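Side-chain contacts in putative regulatory protein (Streptomyces coelicolor A3, PDB 2PZ9), which probably binds DNA as a transcriptional regulator of the TetR family: residues A[101-104]-A[105-108]; A[119-122]-A[123-127]; A[152-156]-A[157-161]; A[162-165]-A[166-169]; A[200-203]-A[204-208]. One frame throughout, in Å; residues are numbered along the deposited sequence.

Contact 1 (A[101-104]-A[105-108])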
# COMPACT_ATOMS: atom_id res chain seq x y z
N PRO A 101 -15.22 -12.03 3.50
CA PRO A 101 -15.61 -10.60 3.36
C PRO A 101 -15.86 -9.89 4.69
O PRO A 101 -15.59 -8.69 4.81
CB PRO A 101 -16.89 -10.66 2.49
CG PRO A 101 -17.39 -12.06 2.57
CD PRO A 101 -16.21 -12.95 2.89
N GLY A 102 -16.37 -10.62 5.68
CA GLY A 102 -16.54 -10.10 7.02
C GLY A 102 -15.17 -9.84 7.59
O GLY A 102 -14.96 -8.85 8.29
N TYR A 103 -14.22 -10.72 7.29
CA TYR A 103 -12.83 -10.53 7.70
C TYR A 103 -12.29 -9.20 7.16
O TYR A 103 -11.62 -8.44 7.87
CB TYR A 103 -11.97 -11.71 7.22
CG TYR A 103 -10.49 -11.56 7.47
CD1 TYR A 103 -9.56 -11.75 6.44
CD2 TYR A 103 -10.00 -11.22 8.75
CE1 TYR A 103 -8.16 -11.61 6.66
CE2 TYR A 103 -8.61 -11.08 8.98
CZ TYR A 103 -7.70 -11.28 7.94
OH TYR A 103 -6.36 -11.12 8.16
N ALA A 104 -12.60 -8.92 5.89
CA ALA A 104 -12.10 -7.73 5.23
C ALA A 104 -12.70 -6.49 5.86
O ALA A 104 -12.00 -5.50 6.01
CB ALA A 104 -12.41 -7.77 3.74
N GLY A 105 -13.98 -6.56 6.23
CA GLY A 105 -14.65 -5.45 6.89
C GLY A 105 -13.95 -5.18 8.20
O GLY A 105 -13.72 -4.04 8.56
N ILE A 106 -13.58 -6.25 8.89
CA ILE A 106 -12.85 -6.15 10.14
C ILE A 106 -11.56 -5.31 9.97
O ILE A 106 -11.38 -4.30 10.67
CB ILE A 106 -12.69 -7.58 10.82
CG1 ILE A 106 -13.71 -7.75 11.94
CG2 ILE A 106 -11.32 -7.85 11.39
CD1 ILE A 106 -15.08 -8.35 11.51
N LEU A 107 -10.71 -5.67 9.00
CA LEU A 107 -9.48 -4.90 8.71
C LEU A 107 -9.80 -3.49 8.25
O LEU A 107 -9.09 -2.54 8.58
CB LEU A 107 -8.62 -5.60 7.66
CG LEU A 107 -8.13 -7.00 8.04
CD1 LEU A 107 -7.73 -7.88 6.85
CD2 LEU A 107 -6.96 -6.83 9.01
N PHE A 108 -10.87 -3.35 7.48
CA PHE A 108 -11.22 -2.05 6.99
C PHE A 108 -11.48 -1.13 8.17
O PHE A 108 -10.96 -0.01 8.24
CB PHE A 108 -12.44 -2.12 6.12
CG PHE A 108 -12.92 -0.77 5.67
CD1 PHE A 108 -12.33 -0.14 4.57
CD2 PHE A 108 -13.94 -0.11 6.36
CE1 PHE A 108 -12.77 1.13 4.17
CE2 PHE A 108 -14.38 1.15 5.97
CZ PHE A 108 -13.81 1.77 4.88
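Phe108 N donates to Ala104 O at 2.8 Å, and three more bonds of the same i to i+4 kind, from Gly105 N to Pro101 O, Ile106 N to Gly102 O and Leu107 N to Tyr103 O, carry helix 100-113 through this turn. The bond to Tyr103 O is the straightest of the four, at 162° about the hydrogen. With the backbone paired in this way, the character of the turn comes from its side chains, above all Tyr103 and Leu107. Leu107 CG lies anti to its carbonyl carbon (chi1 -61°), a torsion that swings the branch back over the preceding turn. Its CD1 then sits over one face of the Tyr103 ring, 3.9 Å from the ring centroid and displaced toward the hydroxyl end, where CZ is the nearest ring atom at 3.6 Å. This is a CH-pi contact. Ile106 CG2 adds a looser apolar touch, 4.5 Å from Tyr103 CD2. Beyond the turn, Tyr103 also packs on Ile172 of helix 165-176, and its OH is hydrogen-bonded to Lys146. Were Tyr103 reduced to an alanine, Leu107 CD1 would probably lose the ring face it rests on and Lys146 its hydroxyl mate. Phe108 serves a different neighbour, meeting Arg202 and Leu205 of helix 198-212. The chemistry is that of an amphipathic residue set in a buried place: the phenol gives its flat carbon surface to a leucine methyl, while its oxygen is satisfied by a lysine whose charge would probably polarise the hydroxyl.

Contact 2 (A[119-122]-A[123-127])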
# COMPACT_ATOMS: atom_id res chain seq x y z
N ARG A 119 0.19 4.48 8.58
CA ARG A 119 1.36 5.33 8.33
C ARG A 119 2.57 4.75 9.01
O ARG A 119 3.64 4.63 8.42
CB ARG A 119 1.18 6.71 8.94
CG ARG A 119 0.15 7.58 8.32
CD ARG A 119 0.67 8.99 8.42
NE ARG A 119 1.08 9.48 7.11
CZ ARG A 119 2.05 10.36 6.87
NH1 ARG A 119 2.80 10.87 7.84
NH2 ARG A 119 2.28 10.72 5.61
N LEU A 120 2.38 4.40 10.27
CA LEU A 120 3.46 3.90 11.08
C LEU A 120 4.06 2.58 10.60
O LEU A 120 5.29 2.44 10.62
CB LEU A 120 3.05 3.88 12.56
CG LEU A 120 4.00 3.27 13.58
CD1 LEU A 120 3.71 3.86 14.91
CD2 LEU A 120 3.76 1.78 13.61
N ILE A 121 3.26 1.61 10.15
CA ILE A 121 3.94 0.44 9.60
C ILE A 121 4.56 0.67 8.23
O ILE A 121 5.61 0.10 7.92
CB ILE A 121 3.16 -0.90 9.63
CG1 ILE A 121 1.84 -0.79 8.85
CG2 ILE A 121 3.10 -1.46 11.11
CD1 ILE A 121 0.91 -1.98 9.04
N THR A 122 3.92 1.52 7.43
CA THR A 122 4.45 1.86 6.10
C THR A 122 5.83 2.53 6.21
O THR A 122 6.74 2.19 5.47
CB THR A 122 3.50 2.78 5.32
OG1 THR A 122 2.17 2.27 5.40
CG2 THR A 122 3.93 2.89 3.86
N TRP A 123 5.99 3.47 7.13
CA TRP A 123 7.30 4.03 7.39
C TRP A 123 8.32 2.93 7.64
O TRP A 123 9.43 2.98 7.13
CB TRP A 123 7.26 4.90 8.61
CG TRP A 123 6.68 6.22 8.43
CD1 TRP A 123 5.47 6.64 8.90
CD2 TRP A 123 7.27 7.34 7.76
NE1 TRP A 123 5.28 7.97 8.57
CE2 TRP A 123 6.36 8.43 7.88
CE3 TRP A 123 8.48 7.55 7.08
CZ2 TRP A 123 6.63 9.69 7.34
CZ3 TRP A 123 8.74 8.81 6.55
CH2 TRP A 123 7.82 9.86 6.68
N GLY A 124 7.92 1.95 8.44
CA GLY A 124 8.80 0.84 8.80
C GLY A 124 9.16 -0.06 7.64
O GLY A 124 10.27 -0.57 7.58
N ARG A 125 8.23 -0.28 6.71
CA ARG A 125 8.55 -1.14 5.57
C ARG A 125 9.67 -0.52 4.74
O ARG A 125 10.66 -1.18 4.44
CB ARG A 125 7.32 -1.39 4.71
CG ARG A 125 6.13 -1.80 5.52
CD ARG A 125 5.12 -2.52 4.71
NE ARG A 125 3.81 -2.37 5.33
CZ ARG A 125 2.73 -3.10 5.02
NH1 ARG A 125 2.80 -4.06 4.10
NH2 ARG A 125 1.59 -2.88 5.66
N LEU A 126 9.50 0.77 4.44
CA LEU A 126 10.48 1.56 3.70
C LEU A 126 11.78 1.87 4.44
O LEU A 126 12.85 1.81 3.85
CB LEU A 126 9.85 2.88 3.27
CG LEU A 126 8.68 2.82 2.27
CD1 LEU A 126 7.91 4.11 2.36
CD2 LEU A 126 9.14 2.56 0.83
N GLU A 127 11.68 2.23 5.71
CA GLU A 127 12.89 2.63 6.44
C GLU A 127 13.79 1.43 6.84
O GLU A 127 15.01 1.56 6.82
CB GLU A 127 12.55 3.53 7.63
CG GLU A 127 11.89 4.83 7.27
CD GLU A 127 12.12 5.92 8.29
OE1 GLU A 127 13.29 6.09 8.70
OE2 GLU A 127 11.16 6.62 8.69
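Arg125 N to Ile121 O (2.9 Å) and the nearly linear bond from Leu126 N to Thr122 O (3.3 Å) continue the helical pattern toward the end of helix 115-127, with a weak bond from Gly124 N to Leu120 O beside them. On one side of the helix Arg119 and Trp123 run side by side, pointing the same way. The Arg119 chain bends at chi2 and chi3, and its guanidinium ends with one face toward Trp123 NE1, which is 3.9 Å from Arg119 NH1. The guanidinium and indole planes stand 89° apart, so this is no parallel stack. Rather, the two N-H groups converge on a common target, for NH1 and NE1 both donate to Ala44 O of helix 32-50.

Ile121 and Arg125 form a second pair, also lying alongside each other. Arg125 NH2 passes the isoleucine tip, 3.6 Å from Ile121 CD1. Its NH1 makes a salt bridge with Glu184 of the second subunit. Thr122 has OG1 anti to its carbonyl carbon (chi1 -47°), which turns the hydroxyl back toward Tyr118 O, its hydrogen-bond partner, while CG2 comes within 4.4 Å of Leu126 CD1. Thr122 also packs on Leu126 of the second subunit, and Arg119 NH2 bonds Leu126 O there. The helix is thus wedged between several elements: helix 32-50, whose end also meets the Glu127 carboxylate through Ile48 N and Ala49 N; helix 74-92, whose Tyr78 bonds Leu120 O; and the partner subunit.

Contact 3 (A[152-156]-A[157-161])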
# COMPACT_ATOMS: atom_id res chain seq x y z
N ASP A 152 -7.10 -25.36 5.84
CA ASP A 152 -8.17 -26.12 6.50
C ASP A 152 -9.53 -25.83 5.90
O ASP A 152 -10.29 -26.75 5.64
CB ASP A 152 -8.22 -25.81 7.98
CG ASP A 152 -7.03 -26.37 8.72
OD1 ASP A 152 -6.34 -27.25 8.14
OD2 ASP A 152 -6.80 -25.93 9.88
N ALA A 153 -9.83 -24.55 5.69
CA ALA A 153 -11.06 -24.15 5.03
C ALA A 153 -11.25 -24.91 3.71
O ALA A 153 -12.34 -25.37 3.42
CB ALA A 153 -11.05 -22.66 4.79
N GLN A 154 -10.16 -25.04 2.95
CA GLN A 154 -10.20 -25.67 1.64
C GLN A 154 -10.50 -27.14 1.77
O GLN A 154 -11.39 -27.64 1.08
CB GLN A 154 -8.89 -25.45 0.90
CG GLN A 154 -8.73 -24.00 0.48
CD GLN A 154 -7.49 -23.72 -0.35
OE1 GLN A 154 -6.37 -23.96 0.09
NE2 GLN A 154 -7.69 -23.17 -1.54
N ARG A 155 -9.80 -27.81 2.69
CA ARG A 155 -10.01 -29.23 3.00
C ARG A 155 -11.45 -29.57 3.44
O ARG A 155 -11.98 -30.64 3.08
CB ARG A 155 -8.99 -29.71 4.04
CG ARG A 155 -9.11 -31.22 4.48
CD ARG A 155 -7.91 -31.68 5.36
NE ARG A 155 -7.18 -30.54 5.96
CZ ARG A 155 -6.02 -30.05 5.53
NH1 ARG A 155 -5.39 -30.61 4.49
NH2 ARG A 155 -5.46 -29.00 6.13
N ILE A 156 -12.10 -28.70 4.21
CA ILE A 156 -13.47 -29.00 4.62
C ILE A 156 -14.48 -28.38 3.66
O ILE A 156 -15.68 -28.35 3.93
CB ILE A 156 -13.76 -28.75 6.13
CG1 ILE A 156 -13.86 -27.29 6.48
CG2 ILE A 156 -12.67 -29.35 7.00
CD1 ILE A 156 -14.32 -27.11 7.92
N GLY A 157 -13.97 -27.91 2.53
CA GLY A 157 -14.78 -27.57 1.36
C GLY A 157 -15.43 -26.21 1.42
O GLY A 157 -16.53 -26.02 0.91
N LEU A 158 -14.74 -25.26 2.02
CA LEU A 158 -15.34 -23.99 2.38
C LEU A 158 -14.76 -22.85 1.58
O LEU A 158 -15.21 -21.71 1.69
CB LEU A 158 -15.08 -23.72 3.86
CG LEU A 158 -16.31 -23.47 4.72
CD1 LEU A 158 -17.42 -24.58 4.57
CD2 LEU A 158 -15.84 -23.33 6.15
N LEU A 159 -13.74 -23.16 0.78
CA LEU A 159 -13.00 -22.17 0.02
C LEU A 159 -12.41 -22.94 -1.17
O LEU A 159 -11.72 -23.94 -0.99
CB LEU A 159 -11.91 -21.55 0.91
CG LEU A 159 -10.72 -20.78 0.36
CD1 LEU A 159 -11.06 -19.35 0.06
CD2 LEU A 159 -9.64 -20.82 1.39
N ASP A 160 -12.73 -22.50 -2.37
CA ASP A 160 -12.29 -23.16 -3.59
C ASP A 160 -10.86 -23.71 -3.48
O ASP A 160 -9.92 -22.95 -3.20
CB ASP A 160 -12.39 -22.13 -4.70
CG ASP A 160 -12.38 -22.75 -6.07
OD1 ASP A 160 -11.65 -23.75 -6.29
OD2 ASP A 160 -13.09 -22.19 -6.94
N PRO A 161 -10.67 -25.04 -3.69
CA PRO A 161 -9.35 -25.65 -3.43
C PRO A 161 -8.30 -25.24 -4.46
O PRO A 161 -7.12 -25.56 -4.29
CB PRO A 161 -9.64 -27.16 -3.51
CG PRO A 161 -10.79 -27.27 -4.42
CD PRO A 161 -11.64 -26.04 -4.18
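Gln154 and Leu159 make the close-fitting half of this turn. Leu159 CD2 crosses obliquely over the glutamine stem, 3.4 Å from Gln154 CG, and also reaches Ala153 CB at 4.1 Å. Beyond CG the glutamine is extended, which carries NE2 to Asp160 O (2.8 Å), a partner lying close to the amide plane; NE2 also bonds Trp163 O. Without the amide, as with a leucine here, Asp160 O and Trp163 O would probably both lose the donor they share. The backbone fold that brings these groups together is a Schellman motif ending helix 139-155: Leu158 N returns to Ala153 O at 2.8 Å, while Gly157 N bonds Gln154 O from above the carbonyl plane. Gly157, at the C-prime position, has a phi of 81°, a value that favours glycine.

The solvent side is much looser. Ile156 and Leu158 only brush each other, with CG1 of Ile156 4.4 Å from CD2 of Leu158. Farther round the helix, Arg155 reaches back to Asp152 in a salt bridge whose NH2 to OD1 distance is 2.8 Å, the aspartate oxygen lying at the guanidinium edge and in its plane.

Contact 4 (A[162-165]-A[166-169])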
# COMPACT_ATOMS: atom_id res chain seq x y z
N ALA A 162 -8.74 -24.55 -5.51
CA ALA A 162 -7.87 -24.08 -6.58
C ALA A 162 -6.98 -22.91 -6.15
O ALA A 162 -5.89 -22.80 -6.65
CB ALA A 162 -8.69 -23.71 -7.80
N TRP A 163 -7.42 -22.06 -5.22
CA TRP A 163 -6.62 -20.90 -4.77
C TRP A 163 -5.40 -21.31 -3.96
O TRP A 163 -5.46 -22.24 -3.17
CB TRP A 163 -7.41 -19.98 -3.84
CG TRP A 163 -8.55 -19.30 -4.46
CD1 TRP A 163 -9.86 -19.64 -4.33
CD2 TRP A 163 -8.51 -18.15 -5.31
NE1 TRP A 163 -10.65 -18.77 -5.05
CE2 TRP A 163 -9.85 -17.84 -5.66
CE3 TRP A 163 -7.47 -17.35 -5.81
CZ2 TRP A 163 -10.18 -16.76 -6.49
CZ3 TRP A 163 -7.80 -16.28 -6.63
CH2 TRP A 163 -9.15 -15.99 -6.97
N ASP A 164 -4.31 -20.59 -4.12
CA ASP A 164 -3.25 -20.74 -3.16
C ASP A 164 -3.56 -19.87 -1.95
O ASP A 164 -3.76 -18.67 -2.07
CB ASP A 164 -1.90 -20.38 -3.73
CG ASP A 164 -0.75 -21.00 -2.97
OD1 ASP A 164 -0.60 -20.77 -1.74
OD2 ASP A 164 0.01 -21.73 -3.63
N PRO A 165 -3.60 -20.49 -0.77
CA PRO A 165 -3.76 -19.78 0.48
C PRO A 165 -2.94 -18.49 0.48
O PRO A 165 -3.47 -17.42 0.79
CB PRO A 165 -3.19 -20.77 1.49
CG PRO A 165 -3.59 -22.07 0.94
CD PRO A 165 -3.49 -21.95 -0.55
N VAL A 166 -1.66 -18.62 0.13
CA VAL A 166 -0.73 -17.51 0.02
C VAL A 166 -1.36 -16.33 -0.74
O VAL A 166 -1.32 -15.19 -0.27
CB VAL A 166 0.62 -17.98 -0.62
CG1 VAL A 166 1.53 -16.83 -0.95
CG2 VAL A 166 1.35 -18.90 0.33
N ASP A 167 -1.96 -16.61 -1.89
CA ASP A 167 -2.60 -15.55 -2.67
C ASP A 167 -3.86 -14.99 -1.96
O ASP A 167 -4.09 -13.77 -1.96
CB ASP A 167 -2.93 -16.03 -4.10
CG ASP A 167 -1.66 -16.37 -4.92
OD1 ASP A 167 -0.79 -15.48 -5.09
OD2 ASP A 167 -1.54 -17.52 -5.42
N VAL A 168 -4.65 -15.88 -1.35
CA VAL A 168 -5.90 -15.50 -0.70
C VAL A 168 -5.63 -14.50 0.44
O VAL A 168 -6.26 -13.43 0.51
CB VAL A 168 -6.65 -16.76 -0.16
CG1 VAL A 168 -7.94 -16.37 0.53
CG2 VAL A 168 -6.92 -17.74 -1.28
N LEU A 169 -4.68 -14.85 1.30
CA LEU A 169 -4.32 -14.02 2.43
C LEU A 169 -3.83 -12.64 2.01
O LEU A 169 -4.40 -11.62 2.40
CB LEU A 169 -3.27 -14.73 3.28
CG LEU A 169 -2.88 -14.00 4.55
CD1 LEU A 169 -4.01 -14.08 5.55
CD2 LEU A 169 -1.56 -14.51 5.15
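Helix 165-176 begins with an N-cap, in which OD1 of Asp164 accepts from Val166 N at 3.0 Å through its anti lone pair, the one away from OD2. The aspartate CG stands anti to the backbone N (chi1 -158°), a setting that leans the carboxylate forward beside the Val166 side chain and within range of that N-H. Pro165, which has no N-H to offer, occupies the first turn. The main chain then takes over. Asp164 O receives Val168 N at 3.0 Å, with a weak bond from Asp167 N. Leu169 N in turn donates to Pro165 O at 2.9 Å. Ahead of the cap, Trp163 CB meets Val168 CG2 at 3.4 Å, the two side chains crossing at about a right angle; the indole packs edge-to-face with Phe213.

Both acids also look outward to the dimer mate. Asp164 OD2 accepts from Val194 N of the second subunit, and Asp167 OD1 forms a salt bridge with NE of Arg201 there. The two carboxylates approach to 4.8 Å between Asp164 OD2 and Asp167 OD2, a like-charge proximity that the helix N-terminus and the partner arginine would probably ease.

Contact 5 (A[200-203]-A[204-208])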
# COMPACT_ATOMS: atom_id res chain seq x y z
N ALA A 200 -20.28 3.20 2.74
CA ALA A 200 -20.39 2.88 1.32
C ALA A 200 -19.07 2.28 0.74
O ALA A 200 -19.13 1.31 -0.04
CB ALA A 200 -20.87 4.11 0.49
N ARG A 201 -17.92 2.86 1.12
CA ARG A 201 -16.60 2.30 0.76
C ARG A 201 -16.52 0.88 1.31
O ARG A 201 -16.02 -0.03 0.65
CB ARG A 201 -15.41 3.12 1.31
CG ARG A 201 -15.43 4.66 1.09
CD ARG A 201 -15.28 5.11 -0.38
NE ARG A 201 -16.35 4.58 -1.24
CZ ARG A 201 -17.53 5.17 -1.46
NH1 ARG A 201 -17.82 6.35 -0.89
NH2 ARG A 201 -18.44 4.57 -2.25
N ARG A 202 -17.03 0.72 2.53
CA ARG A 202 -16.96 -0.55 3.24
C ARG A 202 -17.78 -1.59 2.51
O ARG A 202 -17.29 -2.72 2.28
CB ARG A 202 -17.45 -0.41 4.69
CG ARG A 202 -17.09 -1.59 5.59
CD ARG A 202 -17.73 -1.45 6.95
NE ARG A 202 -17.27 -2.46 7.91
CZ ARG A 202 -17.65 -3.74 7.92
NH1 ARG A 202 -18.47 -4.19 7.00
NH2 ARG A 202 -17.19 -4.58 8.85
N ALA A 203 -19.00 -1.20 2.13
CA ALA A 203 -19.90 -2.13 1.43
C ALA A 203 -19.26 -2.69 0.14
O ALA A 203 -19.26 -3.90 -0.10
CB ALA A 203 -21.21 -1.48 1.14
N ALA A 204 -18.68 -1.78 -0.64
CA ALA A 204 -18.08 -2.10 -1.91
C ALA A 204 -17.02 -3.13 -1.63
O ALA A 204 -17.00 -4.20 -2.23
CB ALA A 204 -17.47 -0.85 -2.55
N LEU A 205 -16.18 -2.82 -0.68
CA LEU A 205 -15.03 -3.64 -0.41
C LEU A 205 -15.45 -5.05 0.03
O LEU A 205 -14.90 -6.05 -0.45
CB LEU A 205 -14.21 -2.96 0.66
CG LEU A 205 -13.47 -3.91 1.58
CD1 LEU A 205 -12.53 -4.85 0.83
CD2 LEU A 205 -12.69 -3.03 2.51
N VAL A 206 -16.43 -5.12 0.92
CA VAL A 206 -16.90 -6.38 1.40
C VAL A 206 -17.57 -7.15 0.26
O VAL A 206 -17.41 -8.39 0.15
CB VAL A 206 -17.83 -6.18 2.58
CG1 VAL A 206 -18.58 -7.46 2.88
CG2 VAL A 206 -17.03 -5.76 3.78
N THR A 207 -18.28 -6.42 -0.59
CA THR A 207 -18.98 -7.03 -1.71
C THR A 207 -17.97 -7.58 -2.67
O THR A 207 -18.13 -8.68 -3.17
CB THR A 207 -19.87 -6.00 -2.41
OG1 THR A 207 -20.86 -5.54 -1.48
CG2 THR A 207 -20.56 -6.60 -3.62
N ALA A 208 -16.89 -6.84 -2.90
CA ALA A 208 -15.84 -7.28 -3.78
C ALA A 208 -15.20 -8.59 -3.30
O ALA A 208 -14.86 -9.48 -4.11
CB ALA A 208 -14.78 -6.19 -3.94
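Thr207 grips Ala203 O twice. Its backbone N donates at 2.7 Å, and its OG1 donates at 2.7 Å from above the carbonyl plane, 45° out of it. The torsion explains the second bond: OG1 lies anti to the carbonyl carbon (chi1 -62°), which folds the hydroxyl back along the helix toward the preceding turn. One carbonyl thus serves two donors of the same residue, and the threonine rotation is probably fixed by it, leaving CG2 anti to the backbone N.

Next to this, Arg202 and Val206 lie side by side and point the same way, with Arg202 NH1 3.9 Å from Val206 CG2. The arginine chain is extended from CG to NE, and what positions its head is a salt bridge from NE to Asp109 of helix 100-113. Behind the side chains runs the regular backbone pattern: Ala204 N to Ala200 O at 3.2 Å, Leu205 N to Arg201 O at 3.1 Å and Val206 N to Arg202 O at 2.9 Å.

Farther out the helix divides its surroundings. Val206 touches Pro101 of helix 100-113, whereas Ala204 packs against Asp167 of the second subunit, and Thr207 touches Trp163 of that subunit. Arg201 directs NE to the second subunit, where Asp167 is its salt-bridge partner, and NH1 donates to Asp195 O of its own chain. A C-terminal helix with one side on its own domain and another on the dimer mate is consistent with the TetR family, whose members commonly dimerise through helices of this domain.

In the fold
All five contacts are local turns that follow one another along the tetracycline repressor-like C-terminal region of this all-helical chain. Contacts 1 and 5 are neighbours, their centres about 9 Å apart, because helix 100-113 packs on helix 198-212. Contacts 3 and 4 also touch, centres about 11 Å apart, and mark the two ends of the connection from helix 139-155 to helix 165-176. Contact 2, on helix 115-127, stands apart, about 34 Å between centres from contact 3; it meets helix 32-50, which leads into the predicted helix-turn-helix. Contacts 2, 4 and 5 all reach the second subunit, so dimer contacts are spread over widely separated helices.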